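Local coordinates for angiotensin-converting enzyme (Anopheles gambiae, PDB 6S1Y), which probably cleaves peptides as a zinc metalloprotease of the angiotensin-converting enzyme family, of interest as a target for mosquito control, at residues C131-L135 / D136-T140; E151-Y154 / Y155-W159; C344-N348 / M349-F353. One frame throughout, in Å; residues are numbered along the deposited sequence.

The three contacts come in series along one mostly helical chain. Interaction 1 opens helix 135-145, interaction 2 lies on the next helix, 149-163, and interaction 3 starts helix 349-368, which carries the zinc ligands H357 and H361. Helix 135-145 stands between the other two. L133, just before it, and L135 and L139 on it pack on Y155 and W159 of interaction 2, with centres about 12 Å apart, while D136, P137 and T140 meet C344, R346 and R350 of interaction 3, its centre about 15 Å away. Interactions 2 and 3 do not touch; their nearest atoms are about 12 Å apart. In space the order is 2, 1, 3, from the outer helix 149-163 inward to the helix that bears two zinc ligands.

Interaction 1 of 3, residues C131-L135 / D136-T140; sequences CDLSL and DPELT
T140 lays its CB and OG1 against the carbonyl of L135 and the end of that leucine's side chain, OG1 lying 3.5 Å from L135 CD1. Two donors of the threonine grip L135 O. T140 N and T140 OG1 each lie 3.0 Å from L135 O, OG1 donating from well above the carbonyl plane. The hydroxyl can fold back in this way because OG1 lies beside its own backbone N, anti to the carbonyl carbon (chi1 -70°). One residue earlier, L139 N bonds to S134 O at 2.9 Å. Both backbone bonds span five residues, the signature of a wider, pi-type first turn, which also contains the cis peptide bond before P137.

E138 reaches back to the loop. Its chain bends at chi2 (79°), passing CB and CG alongside L133 CG and returning OE1 to S134 N at 3.1 Å; the N-H points almost straight at the oxygen but meets it from above the carboxylate plane. S134 holds the N-cap position, yet its own hydroxyl makes no capping bond. L133 CB also touches L139 CD1 at 4.1 Å.

The disulfide C131-C123 ties the loop back toward helix 100-119. L133, L135 and L139 pack on Y155 and W159 of helix 149-163, while P137 lies on R346 of the loop leading into helix 349-368.

Interaction 2 of 3, residues E151-Y154 / Y155-W159; sequences ELKY and YWVQW
Y154 and Y155, neighbours on helix 149-163, meet as a T-shaped pair: the edge of the Y154 ring, at CD2 and CE2, points onto the face of Y155. The ring centroids are 5.0 Å apart and the planes stand at 73°, with CD2 over the centre of the Y155 ring. The two rings leave the backbone differently: CG of Y154 is anti to its backbone N (chi1 164°), whereas CG of Y155 is anti to its carbonyl carbon.

Q158, one turn on from Y154, sets CG over one face of the Y154 ring, toward its rim. This CG makes a CH-pi contact 3.7 Å from the centroid, and a bend at chi2 carries NE2 on to 3.5 Å from Y154 CE1, the amide plane tilted 25° from that of the ring. In the backbone, Q158 N bonds to Y154 O at 2.8 Å in the regular i to i+4 pattern. E151, one turn before Y155, sets its CG 3.6 Å from Y155 CE2, and one water bridges E151 OE2 and Y155 OH.

The polar ends reach beyond the helix: Y154 OH bonds to C123 O, Y155 OH to Y125 N and E151 OE2 to H146 ND1. Helix 135-145 packs alongside, F143 against L152 and Y155, and I142 against E151.

Interaction 3 of 3, residues C344-N348 / M349-F353; sequences CTRVN and MREFF
An asparagine N-cap starts helix 349-368, the helix whose later residues H357 and H361 bind the zinc ion. N348 closes the first turn with its side chain: OD1 accepts from E351 N at 2.8 Å in a nearly straight bond, the donor lying 26° out of the amide carbonyl plane. The side chain reaches this N-H because CG sits between the backbone N and the carbonyl carbon (chi1 59°), which swings the amide over the helix end. The first regular backbone bond follows, F352 N to N348 O at 3.0 Å.

E351 packs back over the incoming loop. Its CB lies 3.2 Å from R346 O, its CG touches N348 OD1 and R346 CB, and a bend at chi2 brings OE2 within 3.7 Å of T345 CA. That oxygen has its polar partner in Q343 NE2. The preceding loop turns through an inverse gamma turn centred on V347, with a weak bond from N348 N to R346 O.

Around the site, C344 is disulfide-bonded to C326, R346 forms a salt bridge with E141 of helix 135-145, and T276 OG1 accepts from M349 N. R350 runs past the cap, its guanidinium plane 28° from that of the N348 amide; N348 OD1 lies 3.8 Å above the guanidinium plane, toward the rim, and N348 ND2 is 3.7 Å from R350 NH1.

Interaction 1 of 3, residues C131-L135 / D136-T140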
loop_
_atom_site.group_PDB
_atom_site.type_symbol
_atom_site.label_atom_id
_atom_site.label_comp_id
_atom_site.label_asym_id
_atom_site.label_seq_id
_atom_site.Cartn_x
_atom_site.Cartn_y
_atom_site.Cartn_z
ATOM N N CYS A 131 -23.822 11.673 15.057
ATOM C CA CYS A 131 -23.765 10.668 14.007
ATOM C C CYS A 131 -23.054 11.201 12.774
ATOM O O CYS A 131 -23.403 10.866 11.641
ATOM C CB CYS A 131 -25.170 10.173 13.675
ATOM S SG CYS A 131 -26.028 9.359 15.088
ATOM N N ASP A 132 -22.015 12.014 12.980
ATOM C CA ASP A 132 -21.189 12.526 11.895
ATOM C C ASP A 132 -19.775 11.934 11.905
ATOM O O ASP A 132 -18.873 12.486 11.266
ATOM C CB ASP A 132 -21.125 14.059 11.956
ATOM C CG ASP A 132 -20.433 14.578 13.211
ATOM O OD1 ASP A 132 -20.489 13.894 14.256
ATOM O OD2 ASP A 132 -19.833 15.682 13.148
ATOM N N LEU A 133 -19.568 10.813 12.606
ATOM C CA LEU A 133 -18.255 10.181 12.650
ATOM C C LEU A 133 -17.938 9.482 11.335
ATOM O O LEU A 133 -18.790 8.806 10.755
ATOM C CB LEU A 133 -18.187 9.168 13.791
ATOM C CG LEU A 133 -18.085 9.694 15.225
ATOM C CD1 LEU A 133 -19.336 10.418 15.623
ATOM C CD2 LEU A 133 -17.828 8.519 16.180
ATOM N N SER A 134 -16.702 9.638 10.872
ATOM C CA SER A 134 -16.203 8.970 9.675
ATOM C C SER A 134 -14.979 8.126 10.015
ATOM O O SER A 134 -14.391 8.254 11.097
ATOM C CB SER A 134 -15.805 9.971 8.577
ATOM O OG SER A 134 -16.837 10.881 8.288
ATOM N N LEU A 135 -14.579 7.282 9.056
ATOM C CA LEU A 135 -13.281 6.624 9.134
ATOM C C LEU A 135 -12.172 7.644 9.355
ATOM O O LEU A 135 -11.335 7.498 10.250
ATOM C CB LEU A 135 -13.013 5.848 7.842
ATOM C CG LEU A 135 -11.628 5.210 7.761
ATOM C CD1 LEU A 135 -11.470 4.214 8.924
ATOM C CD2 LEU A 135 -11.389 4.526 6.415
ATOM N N ASP A 136 -12.162 8.694 8.546
ATOM C CA ASP A 136 -11.083 9.672 8.514
ATOM C C ASP A 136 -11.670 10.995 8.990
ATOM O O ASP A 136 -12.417 11.638 8.235
ATOM C CB ASP A 136 -10.512 9.798 7.093
ATOM C CG ASP A 136 -8.979 10.061 7.074
ATOM O OD1 ASP A 136 -8.468 10.823 7.957
ATOM O OD2 ASP A 136 -8.280 9.519 6.170
ATOM N N PRO A 137 -11.382 11.454 10.217
ATOM C CA PRO A 137 -10.414 10.909 11.164
ATOM C C PRO A 137 -10.950 10.154 12.379
ATOM O O PRO A 137 -10.147 9.527 13.080
ATOM C CB PRO A 137 -9.697 12.177 11.644
ATOM C CG PRO A 137 -10.855 13.211 11.722
ATOM C CD PRO A 137 -11.834 12.807 10.612
ATOM N N GLU A 138 -12.256 10.196 12.648
ATOM C CA GLU A 138 -12.721 9.768 13.966
ATOM C C GLU A 138 -12.428 8.286 14.235
ATOM O O GLU A 138 -11.848 7.939 15.268
ATOM C CB GLU A 138 -14.210 10.060 14.124
ATOM C CG GLU A 138 -14.534 11.546 14.280
ATOM C CD GLU A 138 -14.531 12.290 12.959
ATOM O OE1 GLU A 138 -14.593 11.619 11.894
ATOM O OE2 GLU A 138 -14.465 13.540 12.983
ATOM N N LEU A 139 -12.835 7.387 13.336
ATOM C CA LEU A 139 -12.680 5.968 13.641
ATOM C C LEU A 139 -11.209 5.554 13.631
ATOM O O LEU A 139 -10.763 4.788 14.493
ATOM C CB LEU A 139 -13.497 5.119 12.657
ATOM C CG LEU A 139 -14.856 4.664 13.193
ATOM C CD1 LEU A 139 -15.777 5.831 13.493
ATOM C CD2 LEU A 139 -15.510 3.693 12.204
ATOM N N THR A 140 -10.437 6.059 12.675
ATOM C CA THR A 140 -8.999 5.808 12.664
ATOM C C THR A 140 -8.355 6.140 14.008
ATOM O O THR A 140 -7.473 5.408 14.489
ATOM C CB THR A 140 -8.351 6.607 11.543
ATOM O OG1 THR A 140 -8.751 6.032 10.289
ATOM C CG2 THR A 140 -6.819 6.611 11.671
#

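Interaction 2 of 3, residues E151-Y154 / Y155-W159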
loop_
_atom_site.group_PDB
_atom_site.type_symbol
_atom_site.label_atom_id
_atom_site.label_comp_id
_atom_site.label_asym_id
_atom_site.label_seq_id
_atom_site.Cartn_x
_atom_site.Cartn_y
_atom_site.Cartn_z
ATOM N N GLU A 151 -15.977 -0.604 23.317
ATOM C CA GLU A 151 -16.104 0.500 22.372
ATOM C C GLU A 151 -15.468 0.128 21.036
ATOM O O GLU A 151 -16.073 0.309 19.968
ATOM C CB GLU A 151 -15.452 1.753 22.960
ATOM C CG GLU A 151 -15.414 2.953 22.021
ATOM C CD GLU A 151 -14.629 4.149 22.581
ATOM O OE1 GLU A 151 -14.093 4.065 23.707
ATOM O OE2 GLU A 151 -14.535 5.171 21.876
ATOM N N LEU A 152 -14.254 -0.418 21.079
ATOM C CA LEU A 152 -13.608 -0.884 19.858
ATOM C C LEU A 152 -14.473 -1.908 19.129
ATOM O O LEU A 152 -14.616 -1.852 17.905
ATOM C CB LEU A 152 -12.245 -1.473 20.206
ATOM C CG LEU A 152 -11.270 -0.425 20.744
ATOM C CD1 LEU A 152 -10.130 -1.134 21.441
ATOM C CD2 LEU A 152 -10.754 0.430 19.629
ATOM N N LYS A 153 -15.081 -2.835 19.866
ATOM C CA LYS A 153 -15.905 -3.850 19.219
ATOM C C LYS A 153 -17.123 -3.230 18.533
ATOM O O LYS A 153 -17.446 -3.575 17.386
ATOM C CB LYS A 153 -16.323 -4.897 20.248
ATOM C CG LYS A 153 -17.426 -5.794 19.784
ATOM C CD LYS A 153 -17.486 -7.056 20.617
ATOM C CE LYS A 153 -17.963 -6.790 22.016
ATOM N NZ LYS A 153 -17.552 -7.937 22.900
ATOM N N TYR A 154 -17.788 -2.286 19.200
ATOM C CA TYR A 154 -18.915 -1.584 18.586
ATOM C C TYR A 154 -18.507 -0.951 17.260
ATOM O O TYR A 154 -19.160 -1.157 16.232
ATOM C CB TYR A 154 -19.465 -0.518 19.552
ATOM C CG TYR A 154 -20.369 0.529 18.902
ATOM C CD1 TYR A 154 -21.715 0.283 18.705
ATOM C CD2 TYR A 154 -19.862 1.761 18.495
ATOM C CE1 TYR A 154 -22.537 1.228 18.115
ATOM C CE2 TYR A 154 -20.673 2.710 17.910
ATOM C CZ TYR A 154 -22.019 2.440 17.727
ATOM O OH TYR A 154 -22.841 3.387 17.131
ATOM N N TYR A 155 -17.408 -0.200 17.245
ATOM C CA TYR A 155 -17.049 0.470 16.003
ATOM C C TYR A 155 -16.600 -0.522 14.947
ATOM O O TYR A 155 -16.825 -0.312 13.755
ATOM C CB TYR A 155 -15.970 1.521 16.235
ATOM C CG TYR A 155 -16.481 2.773 16.938
ATOM C CD1 TYR A 155 -17.373 3.658 16.311
ATOM C CD2 TYR A 155 -16.064 3.075 18.231
ATOM C CE1 TYR A 155 -17.830 4.796 16.963
ATOM C CE2 TYR A 155 -16.524 4.192 18.884
ATOM C CZ TYR A 155 -17.395 5.057 18.254
ATOM O OH TYR A 155 -17.821 6.170 18.941
ATOM N N TRP A 156 -15.908 -1.587 15.352
ATOM C CA TRP A 156 -15.526 -2.616 14.383
ATOM C C TRP A 156 -16.768 -3.182 13.706
ATOM O O TRP A 156 -16.854 -3.227 12.472
ATOM C CB TRP A 156 -14.721 -3.710 15.079
ATOM C CG TRP A 156 -14.089 -4.705 14.163
ATOM C CD1 TRP A 156 -12.766 -4.794 13.838
ATOM C CD2 TRP A 156 -14.741 -5.770 13.466
ATOM N NE1 TRP A 156 -12.551 -5.861 12.975
ATOM C CE2 TRP A 156 -13.748 -6.470 12.735
ATOM C CE3 TRP A 156 -16.072 -6.210 13.385
ATOM C CZ2 TRP A 156 -14.048 -7.561 11.917
ATOM C CZ3 TRP A 156 -16.370 -7.306 12.566
ATOM C CH2 TRP A 156 -15.360 -7.969 11.853
ATOM N N VAL A 157 -17.772 -3.552 14.512
ATOM C CA VAL A 157 -19.022 -4.099 13.985
ATOM C C VAL A 157 -19.748 -3.085 13.101
ATOM O O VAL A 157 -20.240 -3.425 12.015
ATOM C CB VAL A 157 -19.921 -4.572 15.136
ATOM C CG1 VAL A 157 -21.337 -4.900 14.621
ATOM C CG2 VAL A 157 -19.274 -5.783 15.835
ATOM N N GLN A 158 -19.854 -1.836 13.563
ATOM C CA GLN A 158 -20.449 -0.783 12.745
ATOM C C GLN A 158 -19.752 -0.668 11.397
ATOM O O GLN A 158 -20.402 -0.647 10.344
ATOM C CB GLN A 158 -20.369 0.548 13.482
ATOM C CG GLN A 158 -21.292 0.631 14.682
ATOM C CD GLN A 158 -22.728 0.847 14.284
ATOM O OE1 GLN A 158 -23.032 1.658 13.390
ATOM N NE2 GLN A 158 -23.629 0.137 14.943
ATOM N N TRP A 159 -18.421 -0.587 11.411
ATOM C CA TRP A 159 -17.689 -0.354 10.173
ATOM C C TRP A 159 -17.935 -1.472 9.167
ATOM O O TRP A 159 -18.281 -1.213 8.006
ATOM C CB TRP A 159 -16.186 -0.219 10.449
ATOM C CG TRP A 159 -15.417 -0.120 9.160
ATOM C CD1 TRP A 159 -14.689 -1.102 8.551
ATOM C CD2 TRP A 159 -15.348 1.021 8.289
ATOM N NE1 TRP A 159 -14.169 -0.648 7.359
ATOM C CE2 TRP A 159 -14.550 0.656 7.185
ATOM C CE3 TRP A 159 -15.875 2.322 8.348
ATOM C CZ2 TRP A 159 -14.268 1.540 6.150
ATOM C CZ3 TRP A 159 -15.600 3.192 7.323
ATOM C CH2 TRP A 159 -14.812 2.796 6.229
HETATM O O HOH W 1 -16.563 6.936 21.043
#

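Interaction 3 of 3, residues C344-N348 / M349-F353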
loop_
_atom_site.group_PDB
_atom_site.type_symbol
_atom_site.label_atom_id
_atom_site.label_comp_id
_atom_site.label_asym_id
_atom_site.label_seq_id
_atom_site.Cartn_x
_atom_site.Cartn_y
_atom_site.Cartn_z
ATOM N N CYS A 344 -6.160 13.348 3.581
ATOM C CA CYS A 344 -6.838 13.971 4.717
ATOM C C CYS A 344 -5.903 13.917 5.927
ATOM O O CYS A 344 -6.177 13.335 6.969
ATOM C CB CYS A 344 -8.195 13.318 4.950
ATOM S SG CYS A 344 -9.288 13.495 3.464
ATOM N N THR A 345 -4.777 14.607 5.744
ATOM C CA THR A 345 -3.665 14.597 6.681
ATOM C C THR A 345 -4.047 15.029 8.088
ATOM O O THR A 345 -4.763 16.012 8.294
ATOM C CB THR A 345 -2.562 15.527 6.159
ATOM O OG1 THR A 345 -2.362 15.290 4.758
ATOM C CG2 THR A 345 -1.247 15.277 6.896
ATOM N N ARG A 346 -3.510 14.305 9.066
ATOM C CA ARG A 346 -3.581 14.656 10.478
ATOM C C ARG A 346 -2.164 14.730 11.033
ATOM O O ARG A 346 -1.221 14.212 10.441
ATOM C CB ARG A 346 -4.417 13.640 11.249
ATOM C CG ARG A 346 -5.846 13.534 10.699
ATOM C CD ARG A 346 -6.702 14.663 11.225
ATOM N NE ARG A 346 -7.068 14.401 12.614
ATOM C CZ ARG A 346 -7.783 15.223 13.379
ATOM N NH1 ARG A 346 -8.205 16.380 12.897
ATOM N NH2 ARG A 346 -8.054 14.886 14.634
ATOM N N VAL A 347 -2.007 15.416 12.159
ATOM C CA VAL A 347 -0.680 15.722 12.693
ATOM C C VAL A 347 -0.346 14.611 13.687
ATOM O O VAL A 347 -0.655 14.699 14.884
ATOM C CB VAL A 347 -0.620 17.110 13.335
ATOM C CG1 VAL A 347 0.748 17.339 13.962
ATOM C CG2 VAL A 347 -0.887 18.213 12.305
ATOM N N ASN A 348 0.287 13.549 13.181
ATOM C CA ASN A 348 0.851 12.500 14.022
ATOM C C ASN A 348 1.918 11.769 13.218
ATOM O O ASN A 348 2.072 11.978 12.011
ATOM C CB ASN A 348 -0.227 11.531 14.539
ATOM C CG ASN A 348 -0.979 10.840 13.416
ATOM O OD1 ASN A 348 -0.400 10.075 12.645
ATOM N ND2 ASN A 348 -2.267 11.109 13.317
ATOM N N MET A 349 2.649 10.891 13.908
ATOM C CA MET A 349 3.793 10.229 13.284
ATOM C C MET A 349 3.360 9.268 12.183
ATOM O O MET A 349 3.963 9.239 11.105
ATOM C CB MET A 349 4.608 9.481 14.345
ATOM C CG MET A 349 5.872 8.845 13.799
ATOM S SD MET A 349 6.955 8.131 15.075
ATOM C CE MET A 349 6.008 6.701 15.571
ATOM N N ARG A 350 2.329 8.459 12.442
ATOM C CA ARG A 350 1.792 7.567 11.415
ATOM C C ARG A 350 1.557 8.326 10.108
ATOM O O ARG A 350 2.067 7.944 9.049
ATOM C CB ARG A 350 0.497 6.938 11.940
ATOM C CG ARG A 350 -0.117 5.836 11.089
ATOM C CD ARG A 350 -1.330 5.241 11.807
ATOM N NE ARG A 350 -2.432 6.202 11.929
ATOM C CZ ARG A 350 -2.706 6.930 13.011
ATOM N NH1 ARG A 350 -3.740 7.771 12.988
ATOM N NH2 ARG A 350 -1.959 6.831 14.125
ATOM N N GLU A 351 0.817 9.432 10.176
ATOM C CA GLU A 351 0.518 10.216 8.985
ATOM C C GLU A 351 1.781 10.830 8.380
ATOM O O GLU A 351 1.876 10.982 7.158
ATOM C CB GLU A 351 -0.499 11.312 9.334
ATOM C CG GLU A 351 -1.919 10.827 9.650
ATOM C CD GLU A 351 -2.824 10.761 8.418
ATOM O OE1 GLU A 351 -3.956 10.236 8.529
ATOM O OE2 GLU A 351 -2.413 11.222 7.341
ATOM N N PHE A 352 2.761 11.182 9.207
ATOM C CA PHE A 352 4.037 11.656 8.681
ATOM C C PHE A 352 4.657 10.644 7.728
ATOM O O PHE A 352 5.221 11.031 6.701
ATOM C CB PHE A 352 4.991 11.952 9.842
ATOM C CG PHE A 352 6.107 12.909 9.507
ATOM C CD1 PHE A 352 5.930 13.941 8.592
ATOM C CD2 PHE A 352 7.333 12.793 10.136
ATOM C CE1 PHE A 352 6.966 14.846 8.310
ATOM C CE2 PHE A 352 8.380 13.690 9.854
ATOM C CZ PHE A 352 8.187 14.719 8.946
ATOM N N PHE A 353 4.577 9.334 8.053
ATOM C CA PHE A 353 5.087 8.304 7.147
ATOM C C PHE A 353 4.213 8.170 5.905
ATOM O O PHE A 353 4.726 7.920 4.810
ATOM C CB PHE A 353 5.198 6.935 7.858
ATOM C CG PHE A 353 6.209 6.929 8.954
ATOM C CD1 PHE A 353 7.498 7.403 8.729
ATOM C CD2 PHE A 353 5.860 6.520 10.235
ATOM C CE1 PHE A 353 8.421 7.445 9.755
ATOM C CE2 PHE A 353 6.778 6.559 11.261
ATOM C CZ PHE A 353 8.061 7.022 11.029
#